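PDB 5G5Y: ABC transporter, substrate-binding protein from Streptococcus pneumoniae, which binds short- and long-chain fructooligosaccharides such as kestose, nystose and inulin, but not sucrose, for import by the FusABC-MsmK ABC transporter. Local coordinates for residues N338-Y343 against E373-T378. Numbering follows the deposited sequence.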
loop_
_atom_site.group_PDB
_atom_site.type_symbol
_atom_site.label_atom_id
_atom_site.label_comp_id
_atom_site.label_asym_id
_atom_site.label_seq_id
_atom_site.Cartn_x
_atom_site.Cartn_y
_atom_site.Cartn_z
ATOM N N ASN A 338 -15.574 10.779 4.137
ATOM C CA ASN A 338 -15.607 9.470 4.800
ATOM C C ASN A 338 -14.203 8.907 5.021
ATOM O O ASN A 338 -13.917 8.293 6.052
ATOM C CB ASN A 338 -16.453 8.460 4.025
ATOM C CG ASN A 338 -17.943 8.782 4.078
ATOM O OD1 ASN A 338 -18.369 9.778 4.675
ATOM N ND2 ASN A 338 -18.736 7.955 3.410
ATOM N N ASN A 339 -13.336 9.166 4.059
ATOM C CA ASN A 339 -11.962 8.681 4.085
ATOM C C ASN A 339 -11.102 9.468 5.089
ATOM O O ASN A 339 -10.255 8.890 5.754
ATOM C CB ASN A 339 -11.347 8.825 2.694
ATOM C CG ASN A 339 -10.068 7.992 2.505
ATOM O OD1 ASN A 339 -10.041 6.808 2.810
ATOM N ND2 ASN A 339 -9.030 8.605 1.964
ATOM N N TRP A 340 -11.270 10.788 5.120
ATOM C CA TRP A 340 -10.283 11.667 5.756
ATOM C C TRP A 340 -10.751 12.555 6.915
ATOM O O TRP A 340 -9.896 13.012 7.686
ATOM C CB TRP A 340 -9.594 12.547 4.698
ATOM C CG TRP A 340 -8.517 11.888 3.916
ATOM C CD1 TRP A 340 -7.542 11.032 4.397
ATOM C CD2 TRP A 340 -8.222 12.075 2.527
ATOM N NE1 TRP A 340 -6.686 10.646 3.366
ATOM C CE2 TRP A 340 -7.071 11.279 2.217
ATOM C CE3 TRP A 340 -8.819 12.805 1.505
ATOM C CZ2 TRP A 340 -6.547 11.184 0.921
ATOM C CZ3 TRP A 340 -8.259 12.734 0.219
ATOM C CH2 TRP A 340 -7.144 11.931 -0.049
ATOM N N GLY A 341 -12.047 12.867 6.994
ATOM C CA GLY A 341 -12.570 13.760 8.026
ATOM C C GLY A 341 -13.576 14.739 7.494
ATOM O O GLY A 341 -14.074 14.580 6.388
ATOM N N THR A 342 -13.887 15.777 8.266
ATOM C CA THR A 342 -14.933 16.681 7.836
ATOM C C THR A 342 -14.622 18.164 8.159
ATOM O O THR A 342 -13.509 18.502 8.500
ATOM C CB THR A 342 -16.306 16.176 8.351
ATOM O OG1 THR A 342 -17.365 16.914 7.731
ATOM C CG2 THR A 342 -16.402 16.273 9.895
ATOM N N TYR A 343 -15.628 19.005 7.981
ATOM C CA TYR A 343 -15.539 20.452 8.107
ATOM C C TYR A 343 -16.680 20.920 9.003
ATOM O O TYR A 343 -17.675 20.196 9.191
ATOM C CB TYR A 343 -15.751 21.105 6.721
ATOM C CG TYR A 343 -17.147 20.868 6.176
ATOM C CD1 TYR A 343 -17.444 19.708 5.447
ATOM C CD2 TYR A 343 -18.208 21.748 6.481
ATOM C CE1 TYR A 343 -18.732 19.447 5.006
ATOM C CE2 TYR A 343 -19.495 21.504 6.026
ATOM C CZ TYR A 343 -19.747 20.342 5.294
ATOM O OH TYR A 343 -21.001 20.080 4.849
ATOM N N GLU A 373 -4.675 12.239 15.923
ATOM C CA GLU A 373 -5.935 11.612 16.328
ATOM C C GLU A 373 -7.198 12.062 15.607
ATOM O O GLU A 373 -8.223 11.364 15.692
ATOM C CB GLU A 373 -6.165 11.897 17.815
ATOM C CG GLU A 373 -4.992 11.530 18.710
ATOM C CD GLU A 373 -5.307 11.653 20.192
ATOM O OE1 GLU A 373 -6.383 12.195 20.575
ATOM O OE2 GLU A 373 -4.453 11.192 20.974
ATOM N N LEU A 374 -7.166 13.229 14.975
ATOM C CA LEU A 374 -8.404 13.835 14.523
ATOM C C LEU A 374 -9.040 13.012 13.383
ATOM O O LEU A 374 -10.272 12.870 13.323
ATOM C CB LEU A 374 -8.192 15.266 14.110
ATOM C CG LEU A 374 -9.446 15.992 13.614
ATOM C CD1 LEU A 374 -10.491 16.043 14.725
ATOM C CD2 LEU A 374 -9.046 17.369 13.129
ATOM N N ARG A 375 -8.207 12.423 12.522
ATOM C CA ARG A 375 -8.744 11.617 11.415
ATOM C C ARG A 375 -9.516 10.409 11.992
ATOM O O ARG A 375 -10.671 10.147 11.624
ATOM C CB ARG A 375 -7.652 11.150 10.476
ATOM C CG ARG A 375 -8.211 10.289 9.359
ATOM C CD ARG A 375 -7.131 9.657 8.495
ATOM N NE ARG A 375 -7.751 8.864 7.418
ATOM C CZ ARG A 375 -7.077 8.231 6.451
ATOM N NH1 ARG A 375 -5.756 8.293 6.400
ATOM N NH2 ARG A 375 -7.723 7.545 5.513
ATOM N N GLN A 376 -8.882 9.704 12.919
ATOM C CA GLN A 376 -9.505 8.542 13.570
ATOM C C GLN A 376 -10.795 8.875 14.295
ATOM O O GLN A 376 -11.678 8.041 14.360
ATOM C CB GLN A 376 -8.560 7.900 14.571
ATOM C CG GLN A 376 -7.481 7.029 14.013
ATOM C CD GLN A 376 -6.465 6.795 15.110
ATOM O OE1 GLN A 376 -6.717 5.998 16.016
ATOM N NE2 GLN A 376 -5.372 7.582 15.110
ATOM N N LYS A 377 -10.872 10.078 14.869
ATOM C CA LYS A 377 -12.063 10.521 15.571
ATOM C C LYS A 377 -13.227 10.908 14.677
ATOM O O LYS A 377 -14.372 10.865 15.138
ATOM C CB LYS A 377 -11.746 11.707 16.500
ATOM C CG LYS A 377 -10.813 11.395 17.651
ATOM C CD LYS A 377 -10.606 12.692 18.443
ATOM C CE LYS A 377 -9.596 12.588 19.556
ATOM N NZ LYS A 377 -9.273 13.952 20.065
ATOM N N THR A 378 -12.948 11.274 13.412
ATOM C CA THR A 378 -13.929 11.953 12.540
ATOM C C THR A 378 -14.231 11.262 11.200
ATOM O O THR A 378 -15.289 11.511 10.633
ATOM C CB THR A 378 -13.536 13.437 12.300
ATOM O OG1 THR A 378 -12.299 13.559 11.577
ATOM C CG2 THR A 378 -13.402 14.186 13.676
HETATM O O HOH W 1 -12.538 16.308 10.731
#
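Arg375 reaches across to the C-terminal end of helix 332-340, where the carbonyl of Asn339 receives two of its N-H groups: NH2 to O at 2.9 Å and NE to O at 3.0 Å. Both bonds are bent (N-H...O 135° and 132°), and the NE one is weak. Over the centre of one guanidinium face sits Trp340 CD1, 3.5 Å from Arg375 CZ; the indole and guanidinium planes are 61° apart, too inclined for a parallel stack. With CG of Arg375 anti to the backbone N and the chain extended from there to NE, the straight side chain carries the guanidinium to this carbonyl. NE also forms a salt bridge with Glu379, while Asn339 ND2 donates a hydrogen bond to Glu123. The substrate-binding residues Glu123, Trp340, Arg375 and Glu379 thus gather around Asn339 at one site.

Further along, Gly341 leaves the helix with positive phi, and its CA comes 3.6 Å from Thr378 OG1. That hydroxyl donates to Leu374 O (2.8 Å) one turn back and accepts from a water, which in turn accepts from Thr342 N. The C-terminal ends of helices 332-340 and 370-378 meet beside strand 384-386, which packs on Asn339 and Trp340, while helix 23-32 touches Thr342.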